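Long-range contacts in proline iminopeptidase-related protein (Thermus thermophilus, PDB 2YYS), which is of unknown function but, as a member of the peptidase S33 family of alpha/beta hydrolases, probably acts as a peptidase: residues A[28-33]-A[55-60]; A[129-134]-A[204-209]; A[220-225]-A[246-251]. One frame throughout, in Å; residues are numbered along the deposited sequence.

Contact 1 (A[28-33]-A[55-60]); sequences LFVLHG and VVYFDQ
The amide of Gln-60 lies flat on the imidazole of His-32, the two planes 5° apart, with NE2 of Gln-60 over the middle of the ring. Gln-60 NE2 donates to His-32 O at 3.0 Å, approaching above the carbonyl plane, so stack and bond fix the amide together. The same nitrogen donates to a water with four partners, which also accepts from His-32 N and donates to Val-30 O and Phe-58 O, linking the two backbones where they part. A second water bridges Gln-60 OE1 and His-32 O. An alanine in place of Gln-60 would probably loosen this end, losing the stack on His-32, the bond to its carbonyl and one support of each water. The rotamer of His-32, CG between N and carbonyl carbon (chi1 70°), turns ND1 toward Phe-58 O, a weak bond at 3.4 Å. Behind this lie parallel strands of a beta-alpha-beta unit in the alpha/beta hydrolase sheet, crossing at -22°. Val-56 N meets Leu-28 O at 2.9 Å, nearly along the C=O axis, and Val-30 N returns to Val-56 O. Val-56 CB sits 4.0 Å from the centroid of the Phe-29 ring, over its face. Helix 78-91 covers Phe-29, Leu-31 and Phe-58.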
loop_
_atom_site.group_PDB
_atom_site.type_symbol
_atom_site.label_atom_id
_atom_site.label_comp_id
_atom_site.label_asym_id
_atom_site.label_seq_id
_atom_site.Cartn_x
_atom_site.Cartn_y
_atom_site.Cartn_z
ATOM N N LEU A 28 3.598 3.152 -14.159
ATOM C CA LEU A 28 3.200 2.538 -12.890
ATOM C C LEU A 28 2.679 3.593 -11.954
ATOM O O LEU A 28 3.304 4.643 -11.811
ATOM C CB LEU A 28 4.402 1.867 -12.215
ATOM C CG LEU A 28 5.039 0.764 -13.040
ATOM C CD1 LEU A 28 6.358 0.339 -12.445
ATOM C CD2 LEU A 28 4.080 -0.421 -13.129
ATOM N N PHE A 29 1.542 3.311 -11.319
ATOM C CA PHE A 29 0.994 4.154 -10.278
ATOM C C PHE A 29 1.248 3.512 -8.922
ATOM O O PHE A 29 1.086 2.298 -8.759
ATOM C CB PHE A 29 -0.499 4.378 -10.521
ATOM C CG PHE A 29 -0.771 5.392 -11.592
ATOM C CD1 PHE A 29 -1.296 6.622 -11.284
ATOM C CD2 PHE A 29 -0.433 5.128 -12.904
ATOM C CE1 PHE A 29 -1.521 7.566 -12.273
ATOM C CE2 PHE A 29 -0.653 6.072 -13.895
ATOM C CZ PHE A 29 -1.186 7.289 -13.577
ATOM N N VAL A 30 1.652 4.327 -7.950
ATOM C CA VAL A 30 2.028 3.830 -6.632
ATOM C C VAL A 30 0.924 4.151 -5.650
ATOM O O VAL A 30 0.490 5.297 -5.542
ATOM C CB VAL A 30 3.362 4.421 -6.173
ATOM C CG1 VAL A 30 3.773 3.902 -4.783
ATOM C CG2 VAL A 30 4.427 4.071 -7.175
ATOM N N LEU A 31 0.448 3.116 -4.963
ATOM C CA LEU A 31 -0.618 3.246 -3.981
ATOM C C LEU A 31 -0.070 2.974 -2.573
ATOM O O LEU A 31 0.161 1.819 -2.193
ATOM C CB LEU A 31 -1.765 2.295 -4.340
ATOM C CG LEU A 31 -2.571 2.718 -5.577
ATOM C CD1 LEU A 31 -3.441 1.576 -6.099
ATOM C CD2 LEU A 31 -3.435 3.933 -5.258
ATOM N N HIS A 32 0.159 4.035 -1.802
ATOM C CA HIS A 32 0.643 3.890 -0.427
ATOM C C HIS A 32 -0.461 3.353 0.499
ATOM O O HIS A 32 -1.641 3.272 0.128
ATOM C CB HIS A 32 1.171 5.222 0.122
ATOM C CG HIS A 32 0.090 6.219 0.369
ATOM N ND1 HIS A 32 -0.131 7.297 -0.459
ATOM C CD2 HIS A 32 -0.867 6.273 1.320
ATOM C CE1 HIS A 32 -1.169 7.978 -0.013
ATOM N NE2 HIS A 32 -1.636 7.378 1.066
ATOM N N GLY A 33 -0.065 3.051 1.726
ATOM C CA GLY A 33 -0.946 2.457 2.708
ATOM C C GLY A 33 -1.429 3.465 3.725
ATOM O O GLY A 33 -1.343 4.658 3.511
ATOM N N VAL A 55 6.879 6.546 -13.369
ATOM C CA VAL A 55 6.305 6.223 -12.080
ATOM C C VAL A 55 5.592 7.449 -11.501
ATOM O O VAL A 55 6.180 8.526 -11.344
ATOM C CB VAL A 55 7.373 5.746 -11.094
ATOM C CG1 VAL A 55 6.717 5.183 -9.853
ATOM C CG2 VAL A 55 8.263 4.719 -11.733
ATOM N N VAL A 56 4.329 7.255 -11.163
ATOM C CA VAL A 56 3.515 8.305 -10.591
ATOM C C VAL A 56 3.341 7.993 -9.107
ATOM O O VAL A 56 2.508 7.148 -8.717
ATOM C CB VAL A 56 2.159 8.391 -11.323
ATOM C CG1 VAL A 56 1.323 9.527 -10.775
ATOM C CG2 VAL A 56 2.386 8.574 -12.797
ATOM N N TYR A 57 4.184 8.612 -8.290
ATOM C CA TYR A 57 4.018 8.564 -6.846
ATOM C C TYR A 57 3.025 9.649 -6.494
ATOM O O TYR A 57 3.118 10.759 -6.994
ATOM C CB TYR A 57 5.342 8.795 -6.098
ATOM C CG TYR A 57 6.492 7.911 -6.532
ATOM C CD1 TYR A 57 6.714 6.679 -5.939
ATOM C CD2 TYR A 57 7.374 8.324 -7.524
ATOM C CE1 TYR A 57 7.784 5.873 -6.336
ATOM C CE2 TYR A 57 8.434 7.534 -7.923
ATOM C CZ TYR A 57 8.637 6.307 -7.326
ATOM O OH TYR A 57 9.697 5.518 -7.742
ATOM N N PHE A 58 2.040 9.321 -5.679
ATOM C CA PHE A 58 1.126 10.337 -5.201
ATOM C C PHE A 58 0.634 10.061 -3.805
ATOM O O PHE A 58 0.631 8.911 -3.339
ATOM C CB PHE A 58 -0.034 10.559 -6.188
ATOM C CG PHE A 58 -1.028 9.434 -6.261
ATOM C CD1 PHE A 58 -2.258 9.546 -5.639
ATOM C CD2 PHE A 58 -0.772 8.303 -7.026
ATOM C CE1 PHE A 58 -3.190 8.532 -5.724
ATOM C CE2 PHE A 58 -1.708 7.274 -7.119
ATOM C CZ PHE A 58 -2.915 7.385 -6.473
ATOM N N ASP A 59 0.262 11.139 -3.125
ATOM C CA ASP A 59 -0.386 11.041 -1.848
ATOM C C ASP A 59 -1.884 11.113 -2.105
ATOM O O ASP A 59 -2.360 11.972 -2.845
ATOM C CB ASP A 59 0.039 12.175 -0.919
ATOM C CG ASP A 59 1.473 12.074 -0.476
ATOM O OD1 ASP A 59 2.197 11.149 -0.917
ATOM O OD2 ASP A 59 1.966 12.902 0.323
ATOM N N GLN A 60 -2.616 10.226 -1.454
ATOM C CA GLN A 60 -4.039 10.074 -1.653
ATOM C C GLN A 60 -4.785 11.280 -1.089
ATOM O O GLN A 60 -4.210 12.141 -0.399
ATOM C CB GLN A 60 -4.522 8.751 -1.045
ATOM C CG GLN A 60 -4.100 7.526 -1.882
ATOM C CD GLN A 60 -3.843 6.270 -1.052
ATOM O OE1 GLN A 60 -4.510 6.046 -0.045
ATOM N NE2 GLN A 60 -2.874 5.454 -1.474
HETATM O O HOH W 1 -0.815 6.479 -3.344
HETATM O O HOH W 2 -4.137 3.904 1.670
#

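Contact 2 (A[129-134]-A[204-209]); sequences VNFPWL and GLWRLD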
loop_
_atom_site.group_PDB
_atom_site.type_symbol
_atom_site.label_atom_id
_atom_site.label_comp_id
_atom_site.label_asym_id
_atom_site.label_seq_id
_atom_site.Cartn_x
_atom_site.Cartn_y
_atom_site.Cartn_z
ATOM N N VAL A 129 -5.623 -6.882 3.554
ATOM C CA VAL A 129 -6.960 -7.068 3.016
ATOM C C VAL A 129 -8.014 -7.431 4.058
ATOM O O VAL A 129 -9.194 -7.224 3.828
ATOM C CB VAL A 129 -6.980 -8.146 1.919
ATOM C CG1 VAL A 129 -6.045 -7.774 0.769
ATOM C CG2 VAL A 129 -6.613 -9.498 2.477
ATOM N N ASN A 130 -7.587 -8.003 5.178
ATOM C CA ASN A 130 -8.484 -8.491 6.207
ATOM C C ASN A 130 -8.209 -7.728 7.492
ATOM O O ASN A 130 -7.286 -8.052 8.230
ATOM C CB ASN A 130 -8.302 -10.005 6.419
ATOM C CG ASN A 130 -9.358 -10.591 7.357
ATOM O OD1 ASN A 130 -9.950 -9.872 8.149
ATOM N ND2 ASN A 130 -9.595 -11.900 7.263
ATOM N N PHE A 131 -9.013 -6.701 7.745
ATOM C CA PHE A 131 -8.826 -5.860 8.916
ATOM C C PHE A 131 -9.241 -6.522 10.231
ATOM O O PHE A 131 -8.562 -6.322 11.232
ATOM C CB PHE A 131 -9.485 -4.492 8.721
ATOM C CG PHE A 131 -8.653 -3.560 7.894
ATOM C CD1 PHE A 131 -7.770 -2.672 8.503
ATOM C CD2 PHE A 131 -8.705 -3.605 6.512
ATOM C CE1 PHE A 131 -6.970 -1.827 7.744
ATOM C CE2 PHE A 131 -7.901 -2.764 5.747
ATOM C CZ PHE A 131 -7.035 -1.873 6.369
ATOM N N PRO A 132 -10.336 -7.285 10.271
ATOM C CA PRO A 132 -10.598 -8.103 11.461
ATOM C C PRO A 132 -9.416 -8.980 11.852
ATOM O O PRO A 132 -9.153 -9.108 13.026
ATOM C CB PRO A 132 -11.812 -8.949 11.057
ATOM C CG PRO A 132 -12.559 -8.047 10.111
ATOM C CD PRO A 132 -11.439 -7.372 9.303
ATOM N N TRP A 133 -8.727 -9.568 10.883
ATOM C CA TRP A 133 -7.528 -10.368 11.161
ATOM C C TRP A 133 -6.428 -9.503 11.787
ATOM O O TRP A 133 -5.814 -9.887 12.778
ATOM C CB TRP A 133 -7.012 -11.036 9.876
ATOM C CG TRP A 133 -5.758 -11.822 10.071
ATOM C CD1 TRP A 133 -5.651 -13.099 10.561
ATOM C CD2 TRP A 133 -4.417 -11.381 9.809
ATOM N NE1 TRP A 133 -4.328 -13.478 10.611
ATOM C CE2 TRP A 133 -3.548 -12.443 10.161
ATOM C CE3 TRP A 133 -3.857 -10.194 9.299
ATOM C CZ2 TRP A 133 -2.160 -12.354 10.024
ATOM C CZ3 TRP A 133 -2.474 -10.103 9.165
ATOM C CH2 TRP A 133 -1.641 -11.182 9.526
ATOM N N LEU A 134 -6.187 -8.329 11.209
ATOM C CA LEU A 134 -5.181 -7.409 11.740
ATOM C C LEU A 134 -5.505 -6.979 13.160
ATOM O O LEU A 134 -4.607 -6.844 13.996
ATOM C CB LEU A 134 -5.039 -6.184 10.833
ATOM C CG LEU A 134 -3.994 -5.123 11.195
ATOM C CD1 LEU A 134 -2.615 -5.736 11.447
ATOM C CD2 LEU A 134 -3.899 -4.068 10.102
ATOM N N GLY A 204 -16.104 2.408 9.294
ATOM C CA GLY A 204 -16.085 0.964 9.514
ATOM C C GLY A 204 -14.934 0.177 8.882
ATOM O O GLY A 204 -15.094 -1.008 8.557
ATOM N N LEU A 205 -13.770 0.810 8.728
ATOM C CA LEU A 205 -12.628 0.171 8.069
ATOM C C LEU A 205 -12.182 -1.105 8.777
ATOM O O LEU A 205 -11.820 -2.072 8.130
ATOM C CB LEU A 205 -11.427 1.119 7.991
ATOM C CG LEU A 205 -10.164 0.542 7.313
ATOM C CD1 LEU A 205 -10.401 0.307 5.837
ATOM C CD2 LEU A 205 -8.979 1.458 7.494
ATOM N N TRP A 206 -12.203 -1.098 10.097
ATOM C CA TRP A 206 -11.794 -2.271 10.866
ATOM C C TRP A 206 -12.720 -3.488 10.756
ATOM O O TRP A 206 -12.329 -4.585 11.143
ATOM C CB TRP A 206 -11.531 -1.884 12.317
ATOM C CG TRP A 206 -10.283 -1.118 12.387
ATOM C CD1 TRP A 206 -10.151 0.237 12.364
ATOM C CD2 TRP A 206 -8.962 -1.650 12.408
ATOM N NE1 TRP A 206 -8.823 0.587 12.395
ATOM C CE2 TRP A 206 -8.068 -0.556 12.419
ATOM C CE3 TRP A 206 -8.434 -2.944 12.420
ATOM C CZ2 TRP A 206 -6.679 -0.719 12.454
ATOM C CZ3 TRP A 206 -7.056 -3.104 12.455
ATOM C CH2 TRP A 206 -6.197 -1.997 12.469
ATOM N N ARG A 207 -13.920 -3.295 10.214
ATOM C CA ARG A 207 -14.801 -4.414 9.871
ATOM C C ARG A 207 -14.550 -4.953 8.462
ATOM O O ARG A 207 -15.089 -5.988 8.099
ATOM C CB ARG A 207 -16.276 -4.006 10.014
ATOM C CG ARG A 207 -16.661 -3.600 11.432
ATOM C CD ARG A 207 -18.165 -3.386 11.637
ATOM N NE ARG A 207 -18.723 -2.430 10.678
ATOM C CZ ARG A 207 -18.827 -1.102 10.863
ATOM N NH1 ARG A 207 -18.402 -0.517 11.979
ATOM N NH2 ARG A 207 -19.363 -0.347 9.910
ATOM N N LEU A 208 -13.744 -4.260 7.665
ATOM C CA LEU A 208 -13.582 -4.637 6.265
ATOM C C LEU A 208 -12.716 -5.883 6.111
ATOM O O LEU A 208 -11.528 -5.868 6.421
ATOM C CB LEU A 208 -12.994 -3.494 5.434
ATOM C CG LEU A 208 -12.669 -3.868 3.980
ATOM C CD1 LEU A 208 -13.938 -4.263 3.194
ATOM C CD2 LEU A 208 -11.934 -2.729 3.293
ATOM N N ASP A 209 -13.329 -6.955 5.633
ATOM C CA ASP A 209 -12.603 -8.119 5.165
ATOM C C ASP A 209 -12.812 -8.267 3.666
ATOM O O ASP A 209 -13.828 -8.781 3.219
ATOM C CB ASP A 209 -13.074 -9.377 5.894
ATOM C CG ASP A 209 -12.342 -10.617 5.441
ATOM O OD1 ASP A 209 -11.266 -10.488 4.816
ATOM O OD2 ASP A 209 -12.767 -11.767 5.673
#
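This contact joins a helix start to a loop: the first turn of helix 131-141 packs against the short 3-10 turn 205-207 and the residues after it. Phe-131 fills the middle. Its CG is anti to the carbonyl carbon (chi1 -80°), which sets one face of the ring against Leu-205 and its CD1 edge against Trp-206. Leu-205 CG lies 4.0 Å from the centroid of the Phe-131 ring in a CH-pi contact. The aromatic pair is T-shaped, planes at 88°, the centroids of the Phe-131 ring and the six-membered ring of Trp-206 5.4 Å apart. Leu-134 brings CG to the rim of the indole, 3.9 Å from Trp-206 CZ3. The backbone adds one bond, Phe-131 N to Leu-208 O at 3.0 Å, in the carbonyl plane. Beside it the amide of Asn-130 stacks on the carboxylate of Asp-209, planes 18° apart; Asp-209 OD1 is held by Thr-211 and Asn-130 ND2 by Tyr-235. Asn-130 OD1 receives Trp-133 N at 3.0 Å, from well above the carbonyl plane. Asn-130 is thus the N-cap of helix 131-141, which opens the largely helical insertion between strands 119-125 and 221-226, the position of the cap domain in alpha/beta hydrolases.

Contact 3 (A[220-225]-A[246-251]); sequences PLYVLV and PIRVLP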
loop_
_atom_site.group_PDB
_atom_site.type_symbol
_atom_site.label_atom_id
_atom_site.label_comp_id
_atom_site.label_asym_id
_atom_site.label_seq_id
_atom_site.Cartn_x
_atom_site.Cartn_y
_atom_site.Cartn_z
ATOM N N PRO A 220 -1.055 -10.268 -14.802
ATOM C CA PRO A 220 0.086 -10.514 -13.913
ATOM C C PRO A 220 -0.015 -9.783 -12.572
ATOM O O PRO A 220 -0.184 -8.571 -12.527
ATOM C CB PRO A 220 1.288 -10.002 -14.713
ATOM C CG PRO A 220 0.761 -9.343 -15.912
ATOM C CD PRO A 220 -0.654 -9.667 -16.083
ATOM N N LEU A 221 0.115 -10.554 -11.500
ATOM C CA LEU A 221 -0.036 -10.090 -10.134
ATOM C C LEU A 221 1.019 -10.820 -9.295
ATOM O O LEU A 221 1.196 -12.031 -9.441
ATOM C CB LEU A 221 -1.452 -10.430 -9.662
ATOM C CG LEU A 221 -2.208 -9.589 -8.635
ATOM C CD1 LEU A 221 -2.202 -8.145 -8.974
ATOM C CD2 LEU A 221 -3.652 -10.061 -8.568
ATOM N N TYR A 222 1.713 -10.094 -8.428
ATOM C CA TYR A 222 2.754 -10.666 -7.580
ATOM C C TYR A 222 2.563 -10.166 -6.156
ATOM O O TYR A 222 2.198 -9.011 -5.944
ATOM C CB TYR A 222 4.141 -10.223 -8.064
ATOM C CG TYR A 222 5.052 -11.326 -8.551
ATOM C CD1 TYR A 222 4.794 -11.968 -9.758
ATOM C CD2 TYR A 222 6.188 -11.714 -7.814
ATOM C CE1 TYR A 222 5.631 -12.978 -10.232
ATOM C CE2 TYR A 222 7.042 -12.735 -8.276
ATOM C CZ TYR A 222 6.754 -13.366 -9.493
ATOM O OH TYR A 222 7.568 -14.374 -9.994
ATOM N N VAL A 223 2.837 -11.030 -5.193
ATOM C CA VAL A 223 2.798 -10.675 -3.793
ATOM C C VAL A 223 4.206 -10.828 -3.224
ATOM O O VAL A 223 4.827 -11.879 -3.359
ATOM C CB VAL A 223 1.818 -11.559 -3.001
ATOM C CG1 VAL A 223 1.873 -11.220 -1.527
ATOM C CG2 VAL A 223 0.387 -11.402 -3.538
ATOM N N LEU A 224 4.694 -9.756 -2.613
ATOM C CA LEU A 224 5.970 -9.730 -1.902
ATOM C C LEU A 224 5.686 -9.308 -0.483
ATOM O O LEU A 224 5.022 -8.298 -0.260
ATOM C CB LEU A 224 6.921 -8.694 -2.502
ATOM C CG LEU A 224 7.850 -9.068 -3.645
ATOM C CD1 LEU A 224 7.080 -9.529 -4.842
ATOM C CD2 LEU A 224 8.719 -7.864 -4.010
ATOM N N VAL A 225 6.205 -10.056 0.478
ATOM C CA VAL A 225 5.912 -9.787 1.876
ATOM C C VAL A 225 7.052 -10.251 2.778
ATOM O O VAL A 225 7.785 -11.176 2.451
ATOM C CB VAL A 225 4.572 -10.464 2.268
ATOM C CG1 VAL A 225 4.691 -11.984 2.213
ATOM C CG2 VAL A 225 4.087 -10.001 3.636
ATOM N N PRO A 246 1.940 -15.604 -7.703
ATOM C CA PRO A 246 3.173 -15.968 -7.009
ATOM C C PRO A 246 3.391 -15.084 -5.773
ATOM O O PRO A 246 3.044 -13.894 -5.750
ATOM C CB PRO A 246 4.255 -15.740 -8.062
ATOM C CG PRO A 246 3.523 -15.826 -9.382
ATOM C CD PRO A 246 2.163 -15.288 -9.124
ATOM N N ILE A 247 3.922 -15.700 -4.730
ATOM C CA ILE A 247 4.264 -15.003 -3.502
ATOM C C ILE A 247 5.731 -15.256 -3.197
ATOM O O ILE A 247 6.220 -16.367 -3.384
ATOM C CB ILE A 247 3.364 -15.450 -2.321
ATOM C CG1 ILE A 247 3.694 -14.621 -1.081
ATOM C CG2 ILE A 247 3.464 -16.992 -2.053
ATOM C CD1 ILE A 247 2.689 -14.737 0.029
ATOM N N ARG A 248 6.421 -14.206 -2.759
ATOM C CA ARG A 248 7.784 -14.300 -2.258
ATOM C C ARG A 248 7.782 -13.748 -0.845
ATOM O O ARG A 248 7.371 -12.611 -0.617
ATOM C CB ARG A 248 8.749 -13.489 -3.124
ATOM C CG ARG A 248 8.827 -13.934 -4.588
ATOM C CD ARG A 248 9.414 -15.326 -4.785
ATOM N NE ARG A 248 9.325 -15.768 -6.182
ATOM C CZ ARG A 248 8.413 -16.613 -6.684
ATOM N NH1 ARG A 248 7.446 -17.132 -5.930
ATOM N NH2 ARG A 248 8.465 -16.927 -7.974
ATOM N N VAL A 249 8.232 -14.575 0.089
ATOM C CA VAL A 249 8.296 -14.259 1.509
ATOM C C VAL A 249 9.773 -14.065 1.883
ATOM O O VAL A 249 10.556 -14.997 1.797
ATOM C CB VAL A 249 7.673 -15.401 2.344
ATOM C CG1 VAL A 249 7.598 -15.028 3.806
ATOM C CG2 VAL A 249 6.268 -15.746 1.820
ATOM N N LEU A 250 10.152 -12.853 2.273
ATOM C CA LEU A 250 11.551 -12.540 2.547
ATOM C C LEU A 250 11.845 -12.831 4.006
ATOM O O LEU A 250 11.206 -12.262 4.881
ATOM C CB LEU A 250 11.867 -11.068 2.245
ATOM C CG LEU A 250 11.482 -10.529 0.862
ATOM C CD1 LEU A 250 12.127 -9.172 0.596
ATOM C CD2 LEU A 250 11.845 -11.509 -0.234
ATOM N N PRO A 251 12.818 -13.704 4.275
ATOM C CA PRO A 251 13.215 -13.990 5.662
ATOM C C PRO A 251 13.649 -12.725 6.381
ATOM O O PRO A 251 14.219 -11.820 5.753
ATOM C CB PRO A 251 14.426 -14.937 5.525
ATOM C CG PRO A 251 14.444 -15.412 4.113
ATOM C CD PRO A 251 13.610 -14.466 3.288
#
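Pro-246 lies over one face of the Tyr-222 ring, with CB 3.9 Å from the ring centroid and 19° off its normal, a CH-pi contact. CG of Pro-246 reaches 3.6 Å from Tyr-222 CE1; the two side chains cross at about a right angle. At the hydroxyl end Arg-248 folds back, its chain bent at chi2 (-66°), and turns one face of its guanidinium toward the tyrosine with the two planes 72° apart. Arg-248 NH2 and Tyr-222 OH, 3.4 Å apart, are not hydrogen-bonded. The guanidinium is steadied elsewhere: Arg-248 NH1 donates to Ile-247 O at 2.9 Å, and NE forms a salt bridge with Glu-271. On the other sheet face Val-223 and Ile-247 run side by side, CG1 to CG1 at 3.9 Å, and Ile-247 CD1 extends to Val-225 CG1. Four backbone bonds hold the strands parallel, from Val-223 N to Pro-246 O at one end to Leu-250 N to Val-225 O at the other. Strand 247-250 is the last of the sheet in this chain, and 221-226 bonds on its far flank to 119-125. Helix 236-243, the connection of this beta-alpha-beta unit, covers Leu-221, Val-225 and Ile-247, whereas helix 262-274 packs on Tyr-222, Leu-224 and Leu-250.

In the fold
The three contacts follow one another along the chain, each closing before the next opens, and none touches another. Contacts 1 and 3, each joining the strands of a beta-alpha-beta unit, belong to one sheet: strands 54-58 and 27-31 are followed across it by 97-102 and 119-125, then by 221-226 and 247-250, one of the two outermost strands, so the two centres stand about 19 Å apart. Contact 2 lies off the sheet, its centre about 22 Å from that of contact 1 and 21 Å from that of contact 3. It joins the start of the mainly helical region between strands 119-125 and 221-226 to a loop near its end, so that this excursion from the sheet closes on itself.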